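Local coordinates for class I phosphodiesterase PDEB1 (Leishmania major, PDB 2R8Q), which belongs to the class I phosphodiesterases and folds here as an all-helical catalytic domain carrying a zinc ion, a magnesium ion and 3-isobutyl-1-methylxanthine, at residues A[123-128]-A[244-249]; A[17-22]-A[87-92]; A[168-173]-A[213-218]. All coordinates share one frame; numbering follows the deposited sequence.

Interaction 1: A[123-128]-A[244-249]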
loop_
_atom_site.group_PDB
_atom_site.type_symbol
_atom_site.label_atom_id
_atom_site.label_comp_id
_atom_site.label_asym_id
_atom_site.label_seq_id
_atom_site.Cartn_x
_atom_site.Cartn_y
_atom_site.Cartn_z
ATOM N N GLU A 123 5.585 -30.964 11.570
ATOM C CA GLU A 123 5.490 -32.224 10.837
ATOM C C GLU A 123 4.578 -32.108 9.624
ATOM O O GLU A 123 4.590 -32.967 8.741
ATOM C CB GLU A 123 4.970 -33.326 11.759
ATOM C CG GLU A 123 5.947 -33.718 12.844
ATOM C CD GLU A 123 5.345 -34.675 13.850
ATOM O OE1 GLU A 123 4.226 -35.177 13.605
ATOM O OE2 GLU A 123 5.995 -34.928 14.884
ATOM N N LEU A 124 3.792 -31.039 9.582
ATOM C CA LEU A 124 2.863 -30.815 8.482
ATOM C C LEU A 124 3.427 -29.846 7.446
ATOM O O LEU A 124 2.801 -29.612 6.412
ATOM C CB LEU A 124 1.550 -30.247 9.026
ATOM C CG LEU A 124 0.879 -31.016 10.167
ATOM C CD1 LEU A 124 -0.232 -30.166 10.771
ATOM C CD2 LEU A 124 0.339 -32.338 9.652
ATOM N N LEU A 125 4.609 -29.299 7.718
ATOM C CA LEU A 125 5.229 -28.316 6.828
ATOM C C LEU A 125 6.678 -28.616 6.466
ATOM O O LEU A 125 7.325 -29.460 7.085
ATOM C CB LEU A 125 5.201 -26.940 7.498
ATOM C CG LEU A 125 3.863 -26.411 8.007
ATOM C CD1 LEU A 125 4.101 -25.143 8.821
ATOM C CD2 LEU A 125 2.936 -26.143 6.824
ATOM N N THR A 126 7.185 -27.912 5.455
ATOM C CA THR A 126 8.583 -28.065 5.069
ATOM C C THR A 126 9.360 -27.124 5.985
ATOM O O THR A 126 8.767 -26.263 6.641
ATOM C CB THR A 126 8.838 -27.643 3.606
ATOM O OG1 THR A 126 8.539 -26.250 3.440
ATOM C CG2 THR A 126 7.980 -28.469 2.661
ATOM N N GLU A 127 10.680 -27.280 6.039
ATOM C CA GLU A 127 11.490 -26.412 6.887
ATOM C C GLU A 127 11.409 -24.970 6.395
ATOM O O GLU A 127 11.402 -24.035 7.193
ATOM C CB GLU A 127 12.947 -26.885 6.908
ATOM C CG GLU A 127 13.126 -28.258 7.530
ATOM C CD GLU A 127 14.584 -28.639 7.702
ATOM O OE1 GLU A 127 15.353 -28.506 6.728
ATOM O OE2 GLU A 127 14.957 -29.078 8.811
ATOM N N LEU A 128 11.336 -24.788 5.081
ATOM C CA LEU A 128 11.232 -23.447 4.520
ATOM C C LEU A 128 9.944 -22.777 4.992
ATOM O O LEU A 128 9.941 -21.596 5.338
ATOM C CB LEU A 128 11.255 -23.497 2.986
ATOM C CG LEU A 128 11.046 -22.149 2.285
ATOM C CD1 LEU A 128 12.115 -21.162 2.726
ATOM C CD2 LEU A 128 11.089 -22.338 0.775
ATOM N N LEU A 244 -2.672 -23.729 3.751
ATOM C CA LEU A 244 -3.811 -23.526 4.634
ATOM C C LEU A 244 -3.398 -23.823 6.079
ATOM O O LEU A 244 -3.890 -23.195 7.017
ATOM C CB LEU A 244 -4.983 -24.416 4.207
ATOM C CG LEU A 244 -6.270 -24.309 5.032
ATOM C CD1 LEU A 244 -6.680 -22.855 5.206
ATOM C CD2 LEU A 244 -7.368 -25.094 4.330
ATOM N N VAL A 245 -2.488 -24.775 6.262
ATOM C CA VAL A 245 -2.006 -25.090 7.602
ATOM C C VAL A 245 -1.241 -23.886 8.153
ATOM O O VAL A 245 -1.395 -23.530 9.321
ATOM C CB VAL A 245 -1.082 -26.334 7.599
ATOM C CG1 VAL A 245 -0.288 -26.403 8.908
ATOM C CG2 VAL A 245 -1.921 -27.599 7.436
ATOM N N MET A 246 -0.426 -23.255 7.309
ATOM C CA MET A 246 0.337 -22.080 7.728
ATOM C C MET A 246 -0.603 -20.953 8.137
ATOM O O MET A 246 -0.408 -20.305 9.171
ATOM C CB MET A 246 1.233 -21.582 6.590
ATOM C CG MET A 246 2.386 -22.500 6.224
ATOM S SD MET A 246 3.309 -21.867 4.790
ATOM C CE MET A 246 4.217 -20.531 5.550
ATOM N N GLU A 247 -1.627 -20.717 7.321
ATOM C CA GLU A 247 -2.581 -19.651 7.602
ATOM C C GLU A 247 -3.347 -19.919 8.887
ATOM O O GLU A 247 -3.610 -19.005 9.663
ATOM C CB GLU A 247 -3.565 -19.496 6.438
ATOM C CG GLU A 247 -2.896 -19.127 5.122
ATOM C CD GLU A 247 -3.836 -19.236 3.935
ATOM O OE1 GLU A 247 -4.857 -19.944 4.051
ATOM O OE2 GLU A 247 -3.548 -18.626 2.884
ATOM N N THR A 248 -3.704 -21.179 9.106
ATOM C CA THR A 248 -4.445 -21.543 10.302
ATOM C C THR A 248 -3.571 -21.397 11.545
ATOM O O THR A 248 -4.056 -20.980 12.601
ATOM C CB THR A 248 -4.981 -22.977 10.191
ATOM O OG1 THR A 248 -5.765 -23.089 9.000
ATOM C CG2 THR A 248 -5.857 -23.316 11.387
ATOM N N LEU A 249 -2.290 -21.737 11.422
ATOM C CA LEU A 249 -1.371 -21.604 12.547
ATOM C C LEU A 249 -1.166 -20.144 12.928
ATOM O O LEU A 249 -1.198 -19.811 14.112
ATOM C CB LEU A 249 -0.013 -22.241 12.236
ATOM C CG LEU A 249 0.053 -23.769 12.298
ATOM C CD1 LEU A 249 1.392 -24.239 11.762
ATOM C CD2 LEU A 249 -0.154 -24.241 13.736
#
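L125 sets its forked end against one side of helix 239-254, where V245, M246 and L249 receive it. The close packing belongs to its CD2 methyl, which meets M246 CG at 3.7 Å and V245 CG1 at 3.8 Å, so that a single methyl group touches neighbouring residues of the helix at once. Its other branch is aimed at the next turn: L125 CD1 meets L249 CD1 at 4.1 Å, the two leucines reaching toward each other tip to tip. V245 offers CG1 because that methyl stands anti to the backbone N (chi1 164°), whereas M246 takes part through the start of its chain, its CG.

The side of L124 is looser. Its CD1 comes no nearer than 4.2 Å to V245 CG1, with the two side chains crossing at about a right angle, and the residue is partly exposed, although F234 and F326 also pack on it. Beyond it the chain runs out to E123 at the surface, whose O bonds to K236 NZ. In the other direction T126 is the N-cap of helix 127-139; its side chain caps a backbone N of the first turn while its own N bonds to E129 OE1, a capping box. E127, in that same turn, forms a salt bridge through OE2 with K75.

The contact thus joins the turn leading into helix 127-139 to helix 239-254 through aliphatic groups alone. With T126, E127 and E123 O engaged elsewhere, the attachment rests on non-directional apolar packing, and no polar bond between the two segments fixes it.

Interaction 2: A[17-22]-A[87-92]; sequences IAVTPE and ILQCRR
R92 and Q89 grip the carbonyl oxygens of I17 and A18 with three hydrogen bonds. The shortest runs from R92 NH1 to I17 O, 2.7 Å, yet it is bent, with an N-H...O angle of 135°. R92 NH2 gives a straighter bond to A18 O (3.0 Å, 167°). Both acceptors lie close to the guanidinium plane, while each nitrogen stands above the plane of the carbonyl it serves. I17 O takes a second bond, from Q89 NE2 at 3.1 Å, and the two donors approach it from opposite faces of its plane. A bend at chi2 (-72°) turns the Q89 amide toward the loop, whereas R92 is extended from CG to NE and reaches straight across.

These three hydrogen bonds hold the N-terminal loop, residues 17-20, against helix 80-92 just before helix 21-28 begins. T20 is the N-cap of that helix: its OG1 caps a backbone N in the first turn and E23 OE2 takes the bond from T20 N, a capping box. E23, outside both segments, also forms a salt bridge through OE2 with R92 NH2.

Packing surrounds the polar centre. V19 CG2 lies over one face of the R92 guanidinium, offset toward the rim, and also touches Q89 NE2 at 3.6 Å. I17 CG2 approaches R92 NH1 to 3.4 Å. V19 CG1 meets the buried L88 at CD1, 3.5 Å, and L88 continues onto R24 and V27 of helix 21-28.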
loop_
_atom_site.group_PDB
_atom_site.type_symbol
_atom_site.label_atom_id
_atom_site.label_comp_id
_atom_site.label_asym_id
_atom_site.label_seq_id
_atom_site.Cartn_x
_atom_site.Cartn_y
_atom_site.Cartn_z
ATOM N N ILE A 17 16.601 3.987 6.132
ATOM C CA ILE A 17 17.287 4.340 7.367
ATOM C C ILE A 17 17.977 3.092 7.905
ATOM O O ILE A 17 17.331 2.180 8.417
ATOM C CB ILE A 17 16.298 4.873 8.419
ATOM C CG1 ILE A 17 15.518 6.057 7.840
ATOM C CG2 ILE A 17 17.051 5.297 9.670
ATOM C CD1 ILE A 17 14.461 6.614 8.767
ATOM N N ALA A 18 19.299 3.059 7.784
ATOM C CA ALA A 18 20.075 1.915 8.231
ATOM C C ALA A 18 20.062 1.713 9.740
ATOM O O ALA A 18 19.866 2.658 10.510
ATOM C CB ALA A 18 21.516 2.049 7.744
ATOM N N VAL A 19 20.258 0.463 10.146
ATOM C CA VAL A 19 20.325 0.103 11.555
ATOM C C VAL A 19 21.780 0.339 11.948
ATOM O O VAL A 19 22.694 -0.104 11.251
ATOM C CB VAL A 19 19.970 -1.380 11.772
ATOM C CG1 VAL A 19 20.210 -1.775 13.221
ATOM C CG2 VAL A 19 18.517 -1.618 11.395
ATOM N N THR A 20 21.995 1.042 13.052
ATOM C CA THR A 20 23.350 1.343 13.496
ATOM C C THR A 20 23.952 0.224 14.329
ATOM O O THR A 20 23.238 -0.616 14.871
ATOM C CB THR A 20 23.386 2.625 14.341
ATOM O OG1 THR A 20 22.642 2.418 15.549
ATOM C CG2 THR A 20 22.783 3.791 13.567
ATOM N N PRO A 21 25.289 0.189 14.425
ATOM C CA PRO A 21 25.951 -0.850 15.213
ATOM C C PRO A 21 25.515 -0.754 16.668
ATOM O O PRO A 21 25.338 -1.768 17.341
ATOM C CB PRO A 21 27.431 -0.521 15.038
ATOM C CG PRO A 21 27.478 0.052 13.662
ATOM C CD PRO A 21 26.273 0.964 13.647
ATOM N N GLU A 22 25.350 0.477 17.146
ATOM C CA GLU A 22 24.931 0.713 18.520
ATOM C C GLU A 22 23.579 0.062 18.797
ATOM O O GLU A 22 23.375 -0.528 19.856
ATOM C CB GLU A 22 24.848 2.216 18.805
ATOM C CG GLU A 22 26.199 2.920 18.910
ATOM C CD GLU A 22 26.840 3.222 17.565
ATOM O OE1 GLU A 22 27.946 3.807 17.561
ATOM O OE2 GLU A 22 26.251 2.887 16.513
ATOM N N ILE A 87 14.802 -7.818 12.459
ATOM C CA ILE A 87 14.046 -7.701 13.702
ATOM C C ILE A 87 13.941 -6.232 14.121
ATOM O O ILE A 87 12.868 -5.761 14.497
ATOM C CB ILE A 87 14.719 -8.518 14.823
ATOM C CG1 ILE A 87 14.653 -10.007 14.477
ATOM C CG2 ILE A 87 14.043 -8.241 16.162
ATOM C CD1 ILE A 87 15.501 -10.891 15.377
ATOM N N LEU A 88 15.046 -5.498 14.029
ATOM C CA LEU A 88 15.041 -4.090 14.421
ATOM C C LEU A 88 14.272 -3.194 13.455
ATOM O O LEU A 88 13.698 -2.190 13.871
ATOM C CB LEU A 88 16.477 -3.580 14.584
ATOM C CG LEU A 88 17.234 -4.211 15.757
ATOM C CD1 LEU A 88 18.683 -3.754 15.738
ATOM C CD2 LEU A 88 16.561 -3.816 17.070
ATOM N N GLN A 89 14.266 -3.544 12.169
ATOM C CA GLN A 89 13.522 -2.756 11.195
ATOM C C GLN A 89 12.033 -2.971 11.458
ATOM O O GLN A 89 11.227 -2.055 11.294
ATOM C CB GLN A 89 13.883 -3.171 9.763
ATOM C CG GLN A 89 15.274 -2.701 9.314
ATOM C CD GLN A 89 15.350 -1.200 9.054
ATOM O OE1 GLN A 89 14.416 -0.452 9.350
ATOM N NE2 GLN A 89 16.476 -0.753 8.499
ATOM N N CYS A 90 11.669 -4.183 11.872
ATOM C CA CYS A 90 10.272 -4.469 12.194
ATOM C C CYS A 90 9.883 -3.677 13.446
ATOM O O CYS A 90 8.851 -3.003 13.480
ATOM C CB CYS A 90 10.065 -5.967 12.459
ATOM S SG CYS A 90 10.040 -7.036 10.989
ATOM N N ARG A 91 10.723 -3.752 14.472
ATOM C CA ARG A 91 10.457 -3.062 15.727
ATOM C C ARG A 91 10.190 -1.572 15.523
ATOM O O ARG A 91 9.296 -0.997 16.151
ATOM C CB ARG A 91 11.636 -3.260 16.686
ATOM C CG ARG A 91 11.359 -2.783 18.102
ATOM C CD ARG A 91 12.547 -3.024 19.020
ATOM N NE ARG A 91 13.668 -2.140 18.711
ATOM C CZ ARG A 91 14.806 -2.115 19.398
ATOM N NH1 ARG A 91 14.976 -2.926 20.431
ATOM N NH2 ARG A 91 15.767 -1.261 19.063
ATOM N N ARG A 92 10.967 -0.950 14.640
ATOM C CA ARG A 92 10.828 0.475 14.356
ATOM C C ARG A 92 9.456 0.855 13.820
ATOM O O ARG A 92 9.028 2.002 13.950
ATOM C CB ARG A 92 11.857 0.918 13.315
ATOM C CG ARG A 92 13.284 0.993 13.784
ATOM C CD ARG A 92 14.168 1.403 12.618
ATOM N NE ARG A 92 15.549 1.640 13.022
ATOM C CZ ARG A 92 16.516 2.007 12.187
ATOM N NH1 ARG A 92 16.252 2.176 10.899
ATOM N NH2 ARG A 92 17.744 2.212 12.641
#

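Interaction 3: A[168-173]-A[213-218]; sequences NNSVLE and ATDMAK
S170 points its hydroxyl at the carboxylate of D215, and E173, one helical turn further on, lays its own carboxylate flat against the same residue. Each segment contains an Asx turn: N168 OD1 accepts from S170 N, and D215 OD1 accepts from A217 N at 3.0 Å, met from above the carboxylate plane. The two oxygens of D215 therefore have different tasks. OD2 receives S170 OG at 2.7 Å on its anti lone pair, the one away from OD1, while OD1 holds the turn of its own segment.

The E173 and D215 side chains cross at about a right angle, but their carboxylate planes are only 3° apart and stack. E173 CD sits 3.6 Å from D215 CB, and the nearest oxygens, E173 OE1 and D215 OD2, are 3.9 Å apart. Each of these oxygens has a donor of its own, N149 ND2 for E173 OE1 and S170 OG for D215 OD2. The bend of E173 at chi2 (72°) helps bring the carboxylate over D215.

The contact borders the metal centre of the helical catalytic domain: the E173 side chain lies about 4 Å from the bound magnesium ion, and T214, whose OG1 bonds to V211 O, packs on the zinc ligand D254. A water donates to E173 OE2 at 2.7 Å and to T214 O at 2.9 Å.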
loop_
_atom_site.group_PDB
_atom_site.type_symbol
_atom_site.label_atom_id
_atom_site.label_comp_id
_atom_site.label_asym_id
_atom_site.label_seq_id
_atom_site.Cartn_x
_atom_site.Cartn_y
_atom_site.Cartn_z
ATOM N N ASN A 168 -10.858 -4.234 -1.678
ATOM C CA ASN A 168 -10.360 -5.089 -0.604
ATOM C C ASN A 168 -10.709 -4.503 0.761
ATOM O O ASN A 168 -10.339 -3.372 1.072
ATOM C CB ASN A 168 -8.847 -5.274 -0.736
ATOM C CG ASN A 168 -8.274 -6.154 0.352
ATOM O OD1 ASN A 168 -8.161 -5.737 1.503
ATOM N ND2 ASN A 168 -7.918 -7.386 -0.004
ATOM N N ASN A 169 -11.415 -5.286 1.572
ATOM C CA ASN A 169 -11.841 -4.842 2.894
ATOM C C ASN A 169 -10.815 -5.052 4.009
ATOM O O ASN A 169 -11.041 -4.639 5.148
ATOM C CB ASN A 169 -13.153 -5.534 3.273
ATOM C CG ASN A 169 -13.759 -4.975 4.546
ATOM O OD1 ASN A 169 -14.001 -3.773 4.653
ATOM N ND2 ASN A 169 -14.012 -5.848 5.516
ATOM N N SER A 170 -9.694 -5.692 3.692
ATOM C CA SER A 170 -8.656 -5.921 4.692
ATOM C C SER A 170 -7.693 -4.741 4.686
ATOM O O SER A 170 -6.537 -4.867 4.282
ATOM C CB SER A 170 -7.896 -7.216 4.391
ATOM O OG SER A 170 -8.768 -8.332 4.436
ATOM N N VAL A 171 -8.197 -3.597 5.140
ATOM C CA VAL A 171 -7.447 -2.348 5.201
ATOM C C VAL A 171 -6.068 -2.496 5.838
ATOM O O VAL A 171 -5.043 -2.224 5.213
ATOM C CB VAL A 171 -8.232 -1.283 6.003
ATOM C CG1 VAL A 171 -7.508 0.048 5.945
ATOM C CG2 VAL A 171 -9.655 -1.160 5.458
ATOM N N LEU A 172 -6.057 -2.927 7.094
ATOM C CA LEU A 172 -4.819 -3.094 7.841
ATOM C C LEU A 172 -3.877 -4.157 7.291
ATOM O O LEU A 172 -2.683 -3.907 7.124
ATOM C CB LEU A 172 -5.142 -3.430 9.299
ATOM C CG LEU A 172 -5.606 -2.276 10.184
ATOM C CD1 LEU A 172 -6.354 -2.819 11.388
ATOM C CD2 LEU A 172 -4.405 -1.458 10.609
ATOM N N GLU A 173 -4.410 -5.342 7.011
ATOM C CA GLU A 173 -3.575 -6.440 6.538
ATOM C C GLU A 173 -2.808 -6.172 5.238
ATOM O O GLU A 173 -1.652 -6.575 5.106
ATOM C CB GLU A 173 -4.412 -7.718 6.439
ATOM C CG GLU A 173 -4.931 -8.235 7.796
ATOM C CD GLU A 173 -6.049 -7.386 8.390
ATOM O OE1 GLU A 173 -6.750 -6.703 7.620
ATOM O OE2 GLU A 173 -6.242 -7.415 9.626
ATOM N N ALA A 213 -4.529 -13.656 5.975
ATOM C CA ALA A 213 -5.389 -14.595 6.691
ATOM C C ALA A 213 -5.700 -14.160 8.122
ATOM O O ALA A 213 -6.603 -14.714 8.748
ATOM C CB ALA A 213 -4.752 -15.980 6.705
ATOM N N THR A 214 -4.966 -13.179 8.643
ATOM C CA THR A 214 -5.205 -12.725 10.014
ATOM C C THR A 214 -6.371 -11.752 10.175
ATOM O O THR A 214 -6.693 -11.358 11.293
ATOM C CB THR A 214 -3.950 -12.080 10.646
ATOM O OG1 THR A 214 -3.541 -10.949 9.868
ATOM C CG2 THR A 214 -2.813 -13.092 10.733
ATOM N N ASP A 215 -7.000 -11.355 9.071
ATOM C CA ASP A 215 -8.147 -10.455 9.169
ATOM C C ASP A 215 -9.298 -11.277 9.738
ATOM O O ASP A 215 -9.778 -12.207 9.092
ATOM C CB ASP A 215 -8.536 -9.909 7.796
ATOM C CG ASP A 215 -9.738 -8.980 7.860
ATOM O OD1 ASP A 215 -10.271 -8.768 8.969
ATOM O OD2 ASP A 215 -10.145 -8.458 6.802
ATOM N N MET A 216 -9.734 -10.937 10.945
ATOM C CA MET A 216 -10.808 -11.682 11.598
ATOM C C MET A 216 -12.153 -11.653 10.886
ATOM O O MET A 216 -13.043 -12.444 11.207
ATOM C CB MET A 216 -10.968 -11.216 13.047
ATOM C CG MET A 216 -9.870 -11.716 13.981
ATOM S SD MET A 216 -9.739 -13.531 14.046
ATOM C CE MET A 216 -11.089 -13.941 15.126
ATOM N N ALA A 217 -12.315 -10.755 9.920
ATOM C CA ALA A 217 -13.574 -10.694 9.182
ATOM C C ALA A 217 -13.716 -11.960 8.340
ATOM O O ALA A 217 -14.819 -12.349 7.959
ATOM C CB ALA A 217 -13.602 -9.462 8.283
ATOM N N LYS A 218 -12.587 -12.605 8.063
ATOM C CA LYS A 218 -12.562 -13.818 7.252
ATOM C C LYS A 218 -12.496 -15.066 8.119
ATOM O O LYS A 218 -12.301 -16.168 7.614
ATOM C CB LYS A 218 -11.339 -13.798 6.328
ATOM C CG LYS A 218 -11.262 -12.598 5.401
ATOM C CD LYS A 218 -9.924 -12.548 4.667
ATOM C CE LYS A 218 -9.715 -13.769 3.782
ATOM N NZ LYS A 218 -8.423 -13.702 3.040
HETATM O O HOH W 1 -5.425 -8.798 11.836
#

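Overall arrangement
Along the chain interaction 2 comes first and is complete before the others begin; interaction 3 then falls wholly within the sequence between the two segments of interaction 1. Interactions 1 and 3 have centres about 20 Å apart and adjoin through helix 239-254, E247 CB meeting A213 CB at 3.7 Å; the same helix carries the zinc ligand D254, beside which interaction 3 lies. Interaction 2 is separate, its centre about 29 Å and about 27 Å from those of interactions 1 and 3, and it touches neither; it closes the N-terminal segment onto helix 80-92. Helix 127-139, opened by segment 123-128, nevertheless packs against I87 and C90 of interaction 2.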